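Local structure of putative epoxide hydrolase protein (Klebsiella pneumoniae subsp. pneumoniae, 5BOV) at residues A[68-74]-A[203-209]; A[80-84]-A[225-229]; A[93-97]-A[123-127]; A[179-183]-A[192-197]. The protein is probably a hydrolase of the alpha/beta-hydrolase fold, perhaps acting on epoxides or monoacylglycerols, its natural substrate being unsettled. One frame throughout, in Å; residues are numbered along the deposited sequence.

Contact 1: A[68-74]-A[203-209]; sequences GYGTTRF and ALDNPDH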
loop_
_atom_site.group_PDB
_atom_site.type_symbol
_atom_site.label_atom_id
_atom_site.label_comp_id
_atom_site.label_asym_id
_atom_site.label_seq_id
_atom_site.Cartn_x
_atom_site.Cartn_y
_atom_site.Cartn_z
ATOM N N GLY A 68 -3.763 9.779 -5.432
ATOM C CA GLY A 68 -2.598 10.616 -5.214
ATOM C C GLY A 68 -1.323 10.211 -5.952
ATOM O O GLY A 68 -0.275 10.774 -5.696
ATOM N N TYR A 69 -1.395 9.232 -6.852
ATOM C CA TYR A 69 -0.228 8.759 -7.566
ATOM C C TYR A 69 -0.486 8.533 -9.054
ATOM O O TYR A 69 -1.563 8.078 -9.479
ATOM C CB TYR A 69 0.287 7.436 -7.009
ATOM C CG TYR A 69 0.612 7.429 -5.559
ATOM C CD1 TYR A 69 -0.399 7.370 -4.598
ATOM C CD2 TYR A 69 1.930 7.404 -5.146
ATOM C CE1 TYR A 69 -0.060 7.314 -3.252
ATOM C CE2 TYR A 69 2.280 7.357 -3.809
ATOM C CZ TYR A 69 1.294 7.232 -2.885
ATOM O OH TYR A 69 1.655 7.185 -1.523
ATOM N N GLY A 70 0.554 8.837 -9.844
ATOM C CA GLY A 70 0.571 8.401 -11.238
ATOM C C GLY A 70 -0.629 8.961 -12.012
ATOM O O GLY A 70 -0.997 10.118 -11.907
ATOM N N THR A 71 -1.236 8.095 -12.799
ATOM C CA THR A 71 -2.371 8.502 -13.611
ATOM C C THR A 71 -3.733 8.214 -12.947
ATOM O O THR A 71 -4.797 8.291 -13.621
ATOM C CB THR A 71 -2.300 7.781 -14.979
ATOM O OG1 THR A 71 -2.397 6.370 -14.781
ATOM C CG2 THR A 71 -1.084 8.162 -15.736
ATOM N N THR A 72 -3.759 7.884 -11.653
ATOM C CA THR A 72 -4.987 7.827 -10.962
ATOM C C THR A 72 -5.456 9.264 -10.665
ATOM O O THR A 72 -4.683 10.034 -10.113
ATOM C CB THR A 72 -4.900 6.999 -9.699
ATOM O OG1 THR A 72 -4.852 5.612 -10.128
ATOM C CG2 THR A 72 -6.136 7.205 -8.789
ATOM N N ARG A 73 -6.720 9.582 -10.950
ATOM C CA ARG A 73 -7.198 10.971 -10.770
ATOM C C ARG A 73 -8.597 10.948 -10.173
ATOM O O ARG A 73 -9.315 9.943 -10.286
ATOM C CB ARG A 73 -7.164 11.771 -12.114
ATOM C CG ARG A 73 -8.036 11.214 -13.190
ATOM C CD ARG A 73 -7.944 12.036 -14.483
ATOM N NE ARG A 73 -8.923 11.625 -15.515
ATOM C CZ ARG A 73 -10.263 11.634 -15.424
ATOM N NH1 ARG A 73 -10.917 12.078 -14.355
ATOM N NH2 ARG A 73 -10.971 11.202 -16.463
ATOM N N PHE A 74 -8.943 12.012 -9.494
ATOM C CA PHE A 74 -10.335 12.188 -9.043
ATOM C C PHE A 74 -11.182 12.612 -10.258
ATOM O O PHE A 74 -10.813 13.495 -11.013
ATOM C CB PHE A 74 -10.410 13.230 -7.935
ATOM C CG PHE A 74 -9.901 12.714 -6.619
ATOM C CD1 PHE A 74 -8.553 12.739 -6.311
ATOM C CD2 PHE A 74 -10.776 12.168 -5.685
ATOM C CE1 PHE A 74 -8.097 12.257 -5.104
ATOM C CE2 PHE A 74 -10.302 11.656 -4.456
ATOM C CZ PHE A 74 -8.975 11.650 -4.194
ATOM N N ALA A 203 5.582 9.712 -10.788
ATOM C CA ALA A 203 4.251 9.473 -10.314
ATOM C C ALA A 203 3.896 10.260 -9.073
ATOM O O ALA A 203 2.725 10.563 -8.853
ATOM C CB ALA A 203 4.053 7.974 -10.031
ATOM N N LEU A 204 4.907 10.695 -8.291
ATOM C CA LEU A 204 4.676 11.581 -7.171
ATOM C C LEU A 204 4.357 12.985 -7.532
ATOM O O LEU A 204 4.032 13.783 -6.654
ATOM C CB LEU A 204 5.869 11.539 -6.198
ATOM C CG LEU A 204 6.383 10.120 -5.823
ATOM C CD1 LEU A 204 7.578 10.191 -4.864
ATOM C CD2 LEU A 204 5.299 9.230 -5.215
ATOM N N ASP A 205 4.529 13.355 -8.810
ATOM C CA ASP A 205 4.173 14.695 -9.296
ATOM C C ASP A 205 2.697 14.785 -9.661
ATOM O O ASP A 205 2.242 15.856 -10.002
ATOM C CB ASP A 205 5.072 15.052 -10.490
ATOM C CG ASP A 205 6.514 15.272 -10.084
ATOM O OD1 ASP A 205 6.804 15.718 -8.924
ATOM O OD2 ASP A 205 7.394 14.984 -10.908
ATOM N N ASN A 206 1.921 13.741 -9.471
ATOM C CA ASN A 206 0.476 13.805 -9.528
ATOM C C ASN A 206 -0.030 15.005 -8.735
ATOM O O ASN A 206 0.398 15.241 -7.600
ATOM C CB ASN A 206 -0.093 12.467 -8.960
ATOM C CG ASN A 206 -1.625 12.418 -8.963
ATOM O OD1 ASN A 206 -2.247 13.132 -8.238
ATOM N ND2 ASN A 206 -2.203 11.474 -9.708
ATOM N N PRO A 207 -0.983 15.766 -9.305
ATOM C CA PRO A 207 -1.384 17.010 -8.630
ATOM C C PRO A 207 -2.102 16.849 -7.288
ATOM O O PRO A 207 -2.187 17.813 -6.524
ATOM C CB PRO A 207 -2.320 17.674 -9.639
ATOM C CG PRO A 207 -2.741 16.637 -10.567
ATOM C CD PRO A 207 -1.600 15.610 -10.627
ATOM N N ASP A 208 -2.539 15.632 -6.980
ATOM C CA ASP A 208 -3.128 15.346 -5.699
ATOM C C ASP A 208 -2.142 14.705 -4.698
ATOM O O ASP A 208 -2.540 14.447 -3.556
ATOM C CB ASP A 208 -4.253 14.317 -5.878
ATOM C CG ASP A 208 -5.346 14.764 -6.878
ATOM O OD1 ASP A 208 -5.715 15.959 -6.771
ATOM O OD2 ASP A 208 -5.781 13.896 -7.688
ATOM N N HIS A 209 -0.897 14.413 -5.110
ATOM C CA HIS A 209 -0.048 13.612 -4.268
ATOM C C HIS A 209 0.220 14.253 -2.889
ATOM O O HIS A 209 0.191 13.584 -1.868
ATOM C CB HIS A 209 1.293 13.347 -4.961
ATOM C CG HIS A 209 2.208 12.509 -4.106
ATOM N ND1 HIS A 209 1.920 11.203 -3.809
ATOM C CD2 HIS A 209 3.292 12.846 -3.389
ATOM C CE1 HIS A 209 2.827 10.753 -2.963
ATOM N NE2 HIS A 209 3.658 11.753 -2.690
HETATM O O HOH W 1 -5.337 10.957 -7.444
HETATM O O HOH W 2 -7.324 14.325 -9.703
#
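A type II' turn from Tyr69 to Thr72, with Gly70 at its positive-phi corner, meets the loop 203-209 largely through one amide side chain, that of Asn206. Four direct hydrogen bonds cross the interface. Gly70 N donates to Ala203 O (2.9 Å, nearly linear), His209 ND1 donates to Gly68 O (2.9 Å), and Asn206 ND2 reaches both Gly70 O and Thr72 O, each at 2.9 Å. The same amide also caps its own loop, Asn206 OD1 accepting from Asp208 N at 2.8 Å just ahead of helix 209-220. At Gly68 a CB would press on the preceding carbonyl oxygen.

The contact joins the alpha/beta core, where Gly68-Tyr69-Gly70 follow the main run of strand 59-74, to a helical cap inserted after strand 127-133, as in relatives of the family. The Tyr69 side chain lies near, without touching, a GxDxG sequence that may be the nucleophile elbow.

Aromatic packing comes next: the edge of His209 meets the face of Tyr69 (centroids 4.9 Å apart, planes at 70°), and Tyr69 CE2 rests 3.8 Å from Leu204 CD2. His209 NE2 is hydrogen-bonded to Tyr171 OH.

Solvent and charge fill the remainder. One water links Gly68 N, Thr72 O and Asp208 OD2, and another joins Phe74 N to Asp208 OD2. Asp208 OD1 is salt-bridged to Arg81.

Contact 2: A[80-84]-A[225-229]; sequences PRNGQ and KGEAK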
loop_
_atom_site.group_PDB
_atom_site.type_symbol
_atom_site.label_atom_id
_atom_site.label_comp_id
_atom_site.label_asym_id
_atom_site.label_seq_id
_atom_site.Cartn_x
_atom_site.Cartn_y
_atom_site.Cartn_z
ATOM N N PRO A 80 -13.149 15.632 -1.907
ATOM C CA PRO A 80 -12.062 15.840 -1.016
ATOM C C PRO A 80 -10.883 14.902 -1.350
ATOM O O PRO A 80 -11.066 13.727 -1.629
ATOM C CB PRO A 80 -12.649 15.473 0.367
ATOM C CG PRO A 80 -14.095 15.814 0.277
ATOM C CD PRO A 80 -14.416 15.418 -1.184
ATOM N N ARG A 81 -9.696 15.493 -1.327
ATOM C CA ARG A 81 -8.429 14.735 -1.533
ATOM C C ARG A 81 -8.073 14.056 -0.185
ATOM O O ARG A 81 -7.233 14.494 0.594
ATOM C CB ARG A 81 -7.318 15.608 -2.056
ATOM C CG ARG A 81 -7.295 15.694 -3.581
ATOM C CD ARG A 81 -8.614 16.142 -4.188
ATOM N NE ARG A 81 -8.407 16.320 -5.605
ATOM C CZ ARG A 81 -9.360 16.379 -6.517
ATOM N NH1 ARG A 81 -10.616 16.299 -6.174
ATOM N NH2 ARG A 81 -9.044 16.567 -7.832
ATOM N N ASN A 82 -8.823 12.993 0.090
ATOM C CA ASN A 82 -8.875 12.360 1.410
ATOM C C ASN A 82 -7.991 11.122 1.427
ATOM O O ASN A 82 -8.223 10.177 0.648
ATOM C CB ASN A 82 -10.343 12.036 1.698
ATOM C CG ASN A 82 -10.568 11.305 3.028
ATOM O OD1 ASN A 82 -9.681 11.184 3.871
ATOM N ND2 ASN A 82 -11.765 10.818 3.187
ATOM N N GLY A 83 -7.004 11.132 2.352
ATOM C CA GLY A 83 -6.133 9.973 2.589
ATOM C C GLY A 83 -6.484 9.068 3.758
ATOM O O GLY A 83 -5.664 8.216 4.161
ATOM N N GLN A 84 -7.735 9.070 4.218
ATOM C CA GLN A 84 -8.046 8.174 5.352
ATOM C C GLN A 84 -8.059 6.706 4.894
ATOM O O GLN A 84 -8.303 6.411 3.690
ATOM C CB GLN A 84 -9.413 8.503 5.947
ATOM C CG GLN A 84 -10.626 8.105 5.163
ATOM C CD GLN A 84 -11.900 8.544 5.857
ATOM O OE1 GLN A 84 -12.539 9.563 5.486
ATOM N NE2 GLN A 84 -12.303 7.775 6.878
ATOM N N LYS A 225 -10.885 15.056 10.382
ATOM C CA LYS A 225 -12.067 14.258 10.467
ATOM C C LYS A 225 -12.258 13.616 9.130
ATOM O O LYS A 225 -12.102 14.250 8.086
ATOM C CB LYS A 225 -13.242 15.213 10.742
ATOM C CG LYS A 225 -14.458 14.520 11.282
ATOM C CD LYS A 225 -15.606 15.493 11.587
ATOM C CE LYS A 225 -16.552 14.931 12.706
ATOM N NZ LYS A 225 -17.997 15.331 12.558
ATOM N N GLY A 226 -12.582 12.363 9.066
ATOM C CA GLY A 226 -12.772 11.791 7.746
ATOM C C GLY A 226 -14.107 12.214 7.171
ATOM O O GLY A 226 -14.810 13.047 7.761
ATOM N N GLU A 227 -14.456 11.645 6.032
ATOM C CA GLU A 227 -15.758 11.898 5.403
ATOM C C GLU A 227 -16.812 11.013 6.013
ATOM O O GLU A 227 -16.597 9.846 6.324
ATOM C CB GLU A 227 -15.667 11.633 3.885
ATOM C CG GLU A 227 -14.828 12.636 3.161
ATOM C CD GLU A 227 -14.745 12.281 1.689
ATOM O OE1 GLU A 227 -15.683 12.586 0.890
ATOM O OE2 GLU A 227 -13.741 11.665 1.288
ATOM N N ALA A 228 -18.031 11.533 6.004
ATOM C CA ALA A 228 -19.157 10.831 6.558
ATOM C C ALA A 228 -19.423 9.481 5.928
ATOM O O ALA A 228 -19.752 8.496 6.623
ATOM C CB ALA A 228 -20.398 11.732 6.484
ATOM N N LYS A 229 -19.233 9.376 4.623
ATOM C CA LYS A 229 -19.485 8.107 3.964
ATOM C C LYS A 229 -18.498 6.963 4.299
ATOM O O LYS A 229 -18.760 5.811 3.964
ATOM C CB LYS A 229 -19.562 8.272 2.430
ATOM C CG LYS A 229 -18.291 8.689 1.735
ATOM C CD LYS A 229 -18.604 8.915 0.270
ATOM C CE LYS A 229 -17.381 9.105 -0.548
ATOM N NZ LYS A 229 -17.807 9.480 -1.946
HETATM O O HOH W 3 -12.468 11.361 -0.978
HETATM O O HOH W 4 -14.658 8.696 8.213
#
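An Asx turn shapes the loop ahead of helix 85-98 in the alpha/beta-hydrolase core: Asn82 OD1 accepts from the backbone N of Gln84 (2.9 Å), which is at the N-cap position of that helix. The amides of Asn82 and Gln84 then make the bonds to the partner loop, 225-229, which carries the chain from helix 209-220 to helix 231-238. Gly226 comes first. Its CA lies 3.2 Å from Gln84 OE1, and a CB on it would clash with that oxygen, so the lack of a side chain lets the amide close in. Glu227 does the rest. Its backbone N donates to Gln84 OE1 at 2.9 Å, an oxygen that also accepts from Asn82 ND2 (2.7 Å). Asn82 ND2 donates in turn to Glu227 OE2 at 2.9 Å, while Glu227 OE1 lies 3.6 Å from Pro80 CG. Waters extend both ends: one donates to Pro80 O and Glu227 OE2, and another accepts from Gln84 NE2 (2.9 Å) and donates to Glu227 O (2.9 Å).

Contact 3: A[93-97]-A[123-127]; sequences VHLMD and WPQRV
Residues 93-97 are a regular stretch within helix 85-98, with Asp97 N bonded to Val93 O at 2.9 Å, whereas 123-127 leave helix 111-122 at Trp123 (phi/psi -128/64), make a 3-10 turn over 124-126 and enter strand 127-133. Arg126 N donates to Trp123 O (2.9 Å) and Val127 N to Pro124 O (3.0 Å). The closest CA pair is Val93 and Arg126, 8.2 Å apart. This is the end of a beta-alpha-beta crossover (104-108, 111-122, 127-133) of the alpha/beta-hydrolase core, against which helix 85-98 packs.

Val93, chi1 t, puts CG2 over the six-membered ring of Trp123 (chi1 m, chi2 -78°), 4.0 Å from its centroid and 25° off the normal, a CH-pi contact. Met96, modelled as selenomethionine with chi angles m, t, p, sends CE to 3.4 Å from Arg126 O. Arg126 curls toward the helix (m, m, m, chi4 -87°), and Val93 CG1 lies 3.7 Å from Arg126 NH1. Arg126 NE and NH2 also donate to Arg102 O and Ile101 O. Finally, the guanidinium grips Asp97 (chi1 m) in a salt bridge, with Asp97 OD1 2.8 Å from Arg126 NH1 and 2.9 Å from Arg126 NH2.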
loop_
_atom_site.group_PDB
_atom_site.type_symbol
_atom_site.label_atom_id
_atom_site.label_comp_id
_atom_site.label_asym_id
_atom_site.label_seq_id
_atom_site.Cartn_x
_atom_site.Cartn_y
_atom_site.Cartn_z
ATOM N N VAL A 93 -12.091 -1.927 -3.851
ATOM C CA VAL A 93 -13.316 -2.680 -4.037
ATOM C C VAL A 93 -14.057 -2.135 -5.301
ATOM O O VAL A 93 -14.543 -2.930 -6.103
ATOM C CB VAL A 93 -14.260 -2.661 -2.827
ATOM C CG1 VAL A 93 -15.595 -3.347 -3.135
ATOM C CG2 VAL A 93 -13.583 -3.347 -1.688
ATOM N N HIS A 94 -14.123 -0.807 -5.460
ATOM C CA HIS A 94 -14.718 -0.248 -6.676
ATOM C C HIS A 94 -13.947 -0.674 -7.924
ATOM O O HIS A 94 -14.561 -0.956 -8.992
ATOM C CB HIS A 94 -14.722 1.280 -6.607
ATOM C CG HIS A 94 -15.728 1.822 -5.657
ATOM N ND1 HIS A 94 -17.076 1.509 -5.702
ATOM C CD2 HIS A 94 -15.588 2.756 -4.692
ATOM C CE1 HIS A 94 -17.697 2.173 -4.732
ATOM N NE2 HIS A 94 -16.820 2.930 -4.107
ATOM N N LEU A 95 -12.618 -0.769 -7.827
ATOM C CA LEU A 95 -11.818 -1.266 -8.992
ATOM C C LEU A 95 -12.169 -2.703 -9.293
ATOM O O LEU A 95 -12.329 -3.083 -10.482
ATOM C CB LEU A 95 -10.306 -1.155 -8.667
ATOM C CG LEU A 95 -9.339 -1.651 -9.692
ATOM C CD1 LEU A 95 -9.451 -0.865 -10.994
ATOM C CD2 LEU A 95 -7.906 -1.607 -9.146
HETATM N N MSE A 96 -12.275 -3.538 -8.260
HETATM C CA MSE A 96 -12.612 -4.970 -8.441
HETATM C C MSE A 96 -13.956 -5.071 -9.111
HETATM O O MSE A 96 -14.139 -5.822 -10.108
HETATM C CB MSE A 96 -12.576 -5.712 -7.098
HETATM C CG MSE A 96 -11.114 -5.963 -6.664
HETATM SE SE MSE A 96 -11.171 -6.767 -4.869
HETATM C CE MSE A 96 -11.586 -8.496 -5.547
ATOM N N ASP A 97 -14.931 -4.332 -8.583
ATOM C CA ASP A 97 -16.225 -4.307 -9.212
ATOM C C ASP A 97 -16.193 -3.864 -10.695
ATOM O O ASP A 97 -16.848 -4.509 -11.573
ATOM C CB ASP A 97 -17.232 -3.425 -8.478
ATOM C CG ASP A 97 -17.563 -3.919 -7.075
ATOM O OD1 ASP A 97 -17.387 -5.126 -6.771
ATOM O OD2 ASP A 97 -18.104 -3.075 -6.298
ATOM N N TRP A 123 -14.352 -6.928 3.808
ATOM C CA TRP A 123 -14.963 -7.711 2.732
ATOM C C TRP A 123 -14.176 -9.002 2.486
ATOM O O TRP A 123 -13.650 -9.216 1.373
ATOM C CB TRP A 123 -15.040 -6.865 1.469
ATOM C CG TRP A 123 -15.726 -5.612 1.688
ATOM C CD1 TRP A 123 -17.093 -5.434 1.782
ATOM C CD2 TRP A 123 -15.142 -4.291 1.863
ATOM N NE1 TRP A 123 -17.367 -4.110 2.040
ATOM C CE2 TRP A 123 -16.209 -3.366 1.999
ATOM C CE3 TRP A 123 -13.847 -3.809 1.899
ATOM C CZ2 TRP A 123 -15.992 -1.971 2.194
ATOM C CZ3 TRP A 123 -13.624 -2.466 2.137
ATOM C CH2 TRP A 123 -14.669 -1.543 2.276
ATOM N N PRO A 124 -14.124 -9.903 3.469
ATOM C CA PRO A 124 -13.316 -11.102 3.311
ATOM C C PRO A 124 -13.683 -11.985 2.084
ATOM O O PRO A 124 -12.809 -12.665 1.525
ATOM C CB PRO A 124 -13.536 -11.868 4.596
ATOM C CG PRO A 124 -14.822 -11.321 5.156
ATOM C CD PRO A 124 -14.778 -9.885 4.795
ATOM N N GLN A 125 -14.962 -11.975 1.677
ATOM C CA GLN A 125 -15.366 -12.796 0.527
ATOM C C GLN A 125 -14.642 -12.361 -0.758
ATOM O O GLN A 125 -14.566 -13.143 -1.715
ATOM C CB GLN A 125 -16.892 -12.749 0.262
ATOM C CG GLN A 125 -17.656 -13.406 1.337
ATOM C CD GLN A 125 -19.203 -13.317 1.138
ATOM O OE1 GLN A 125 -19.739 -13.297 0.005
ATOM N NE2 GLN A 125 -19.896 -13.276 2.242
ATOM N N ARG A 126 -14.137 -11.132 -0.791
ATOM C CA ARG A 126 -13.453 -10.612 -1.980
ATOM C C ARG A 126 -11.970 -10.965 -1.981
ATOM O O ARG A 126 -11.254 -10.693 -2.954
ATOM C CB ARG A 126 -13.543 -9.103 -2.047
ATOM C CG ARG A 126 -14.956 -8.474 -2.031
ATOM C CD ARG A 126 -15.909 -9.024 -3.035
ATOM N NE ARG A 126 -15.630 -8.680 -4.418
ATOM C CZ ARG A 126 -16.043 -7.581 -5.050
ATOM N NH1 ARG A 126 -16.702 -6.607 -4.446
ATOM N NH2 ARG A 126 -15.692 -7.432 -6.336
ATOM N N VAL A 127 -11.460 -11.492 -0.868
ATOM C CA VAL A 127 -10.007 -11.711 -0.708
ATOM C C VAL A 127 -9.697 -13.194 -0.550
ATOM O O VAL A 127 -9.998 -13.844 0.471
ATOM C CB VAL A 127 -9.403 -10.908 0.455
ATOM C CG1 VAL A 127 -7.876 -11.101 0.469
ATOM C CG2 VAL A 127 -9.753 -9.443 0.314
#

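Contact 4: A[179-183]-A[192-197]; sequences AKFIW and FSDATF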
loop_
_atom_site.group_PDB
_atom_site.type_symbol
_atom_site.label_atom_id
_atom_site.label_comp_id
_atom_site.label_asym_id
_atom_site.label_seq_id
_atom_site.Cartn_x
_atom_site.Cartn_y
_atom_site.Cartn_z
ATOM N N ALA A 179 11.055 12.576 -0.890
ATOM C CA ALA A 179 10.733 11.155 -1.037
ATOM C C ALA A 179 12.019 10.354 -1.159
ATOM O O ALA A 179 12.102 9.234 -0.630
ATOM C CB ALA A 179 9.827 10.919 -2.247
ATOM N N LYS A 180 13.018 10.861 -1.870
ATOM C CA LYS A 180 14.239 10.084 -2.013
ATOM C C LYS A 180 14.948 9.885 -0.657
ATOM O O LYS A 180 15.463 8.837 -0.369
ATOM C CB LYS A 180 15.224 10.753 -3.021
ATOM C CG LYS A 180 16.370 9.840 -3.448
ATOM C CD LYS A 180 17.196 10.586 -4.522
ATOM C CE LYS A 180 18.130 9.637 -5.244
ATOM N NZ LYS A 180 18.878 10.307 -6.342
ATOM N N PHE A 181 14.963 10.950 0.169
ATOM C CA PHE A 181 15.498 10.834 1.493
ATOM C C PHE A 181 14.754 9.775 2.332
ATOM O O PHE A 181 15.375 8.943 2.995
ATOM C CB PHE A 181 15.439 12.238 2.124
ATOM C CG PHE A 181 16.078 12.341 3.474
ATOM C CD1 PHE A 181 17.438 12.491 3.608
ATOM C CD2 PHE A 181 15.323 12.297 4.584
ATOM C CE1 PHE A 181 18.043 12.613 4.870
ATOM C CE2 PHE A 181 15.874 12.404 5.819
ATOM C CZ PHE A 181 17.236 12.508 5.978
ATOM N N ILE A 182 13.427 9.783 2.209
ATOM C CA ILE A 182 12.648 8.800 2.869
ATOM C C ILE A 182 13.022 7.362 2.370
ATOM O O ILE A 182 13.082 6.417 3.153
ATOM C CB ILE A 182 11.154 9.069 2.705
ATOM C CG1 ILE A 182 10.740 10.356 3.490
ATOM C CG2 ILE A 182 10.328 7.879 3.143
ATOM C CD1 ILE A 182 10.910 10.276 5.008
ATOM N N TRP A 183 13.186 7.167 1.054
ATOM C CA TRP A 183 13.546 5.862 0.581
ATOM C C TRP A 183 14.826 5.344 1.238
ATOM O O TRP A 183 14.923 4.203 1.642
ATOM C CB TRP A 183 13.736 5.848 -0.962
ATOM C CG TRP A 183 12.574 5.760 -1.855
ATOM C CD1 TRP A 183 11.377 6.325 -1.686
ATOM C CD2 TRP A 183 12.542 5.142 -3.155
ATOM N NE1 TRP A 183 10.574 6.062 -2.755
ATOM C CE2 TRP A 183 11.280 5.358 -3.681
ATOM C CE3 TRP A 183 13.465 4.426 -3.895
ATOM C CZ2 TRP A 183 10.903 4.898 -4.938
ATOM C CZ3 TRP A 183 13.082 3.913 -5.135
ATOM C CH2 TRP A 183 11.853 4.159 -5.639
ATOM N N PHE A 192 19.516 1.548 -4.489
ATOM C CA PHE A 192 18.748 1.883 -5.635
ATOM C C PHE A 192 19.373 2.977 -6.467
ATOM O O PHE A 192 19.987 3.906 -5.946
ATOM C CB PHE A 192 17.306 2.305 -5.257
ATOM C CG PHE A 192 17.225 3.506 -4.319
ATOM C CD1 PHE A 192 17.197 4.753 -4.826
ATOM C CD2 PHE A 192 17.142 3.347 -2.956
ATOM C CE1 PHE A 192 17.023 5.857 -3.995
ATOM C CE2 PHE A 192 16.983 4.410 -2.152
ATOM C CZ PHE A 192 17.015 5.673 -2.675
ATOM N N SER A 193 19.227 2.857 -7.778
ATOM C CA SER A 193 19.843 3.815 -8.692
ATOM C C SER A 193 19.062 5.104 -8.726
ATOM O O SER A 193 17.849 5.136 -8.403
ATOM C CB SER A 193 19.947 3.244 -10.126
ATOM O OG SER A 193 18.672 3.128 -10.714
ATOM N N ASP A 194 19.702 6.193 -9.160
ATOM C CA ASP A 194 18.957 7.422 -9.344
ATOM C C ASP A 194 17.800 7.268 -10.294
ATOM O O ASP A 194 16.759 7.850 -10.148
ATOM C CB ASP A 194 19.871 8.515 -9.966
ATOM C CG ASP A 194 21.021 8.907 -9.039
ATOM O OD1 ASP A 194 20.840 8.852 -7.792
ATOM O OD2 ASP A 194 22.057 9.353 -9.520
ATOM N N ALA A 195 18.010 6.472 -11.352
ATOM C CA ALA A 195 16.942 6.302 -12.353
ATOM C C ALA A 195 15.794 5.515 -11.787
ATOM O O ALA A 195 14.674 5.792 -12.142
ATOM C CB ALA A 195 17.462 5.586 -13.614
ATOM N N THR A 196 16.078 4.559 -10.942
ATOM C CA THR A 196 15.037 3.779 -10.291
ATOM C C THR A 196 14.194 4.715 -9.502
ATOM O O THR A 196 12.933 4.730 -9.615
ATOM C CB THR A 196 15.633 2.632 -9.455
ATOM O OG1 THR A 196 16.197 1.645 -10.347
ATOM C CG2 THR A 196 14.597 1.999 -8.602
ATOM N N PHE A 197 14.824 5.591 -8.738
ATOM C CA PHE A 197 14.032 6.524 -7.979
ATOM C C PHE A 197 13.234 7.448 -8.875
ATOM O O PHE A 197 12.048 7.698 -8.668
ATOM C CB PHE A 197 14.892 7.354 -6.984
ATOM C CG PHE A 197 14.109 8.356 -6.290
ATOM C CD1 PHE A 197 13.186 7.930 -5.332
ATOM C CD2 PHE A 197 14.101 9.680 -6.678
ATOM C CE1 PHE A 197 12.373 8.851 -4.745
ATOM C CE2 PHE A 197 13.255 10.585 -6.085
ATOM C CZ PHE A 197 12.375 10.175 -5.144
HETATM O O HOH W 5 17.052 10.297 -8.784
#
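In the helical cap typical of this hydrolase family, helix 175-186 and the start of helix 194-201 meet around an aromatic cluster of Trp183, Phe192 and Phe197. Trp183 is the broad central bump. Its indole presents one edge to the face of Phe192, with six-membered and phenyl centroids 5.0 Å apart and planes at 70°, while its own face receives the edge of Phe197 (centroids 4.9 Å apart, planes at 85°). The two T-shaped contacts thus use different surfaces of the indole. At closest, Trp183 CB lies 3.7 Å from Phe192 CZ, and Trp183 CD2 lies 3.6 Å from Phe197 CD1. Tyr42 stacks on Trp183 too, and Pro41 O accepts from its NE1.

Phe197 fills the hollow beside the helix backbone left by the small Ala179, whose CB is 3.9 Å from Phe197 CZ. Over the ring's face sits Lys180 CB, 3.7 Å from the Phe197 centroid, a CH-pi contact. The remaining chain of Lys180, all t, runs past the edge of Phe192, with Lys180 CG 4.1 Å from Phe192 CE1. It carries the ammonium out to a salt bridge with Asp194: Lys180 NZ meets Asp194 OD1 at 2.8 Å, and a water joins Lys180 NZ (3.0 Å) to Asp194 O (2.8 Å).

How the contacts relate
Burial alone does not set the chemistry of these contacts. Contact 1 is the most buried, sitting where cap meets core, yet depends on directional backbone and amide bonds with bridging waters. Contact 2, about 17 Å away between centres, is partly buried and also polar; helix 209-220 leads from contact 1 toward its loop, and Arg81 touches both. Contact 2 sits at the start of helix 85-98 and contact 3 further along it, at the surface of the core, mixing a salt bridge with CH-pi packing. Contact 4, within the cap, is mostly aromatic with a charged rim, and touches contact 1 through Leu204 and Ala179. Contacts 3 and 4 lie on opposite sides of the chain's centre.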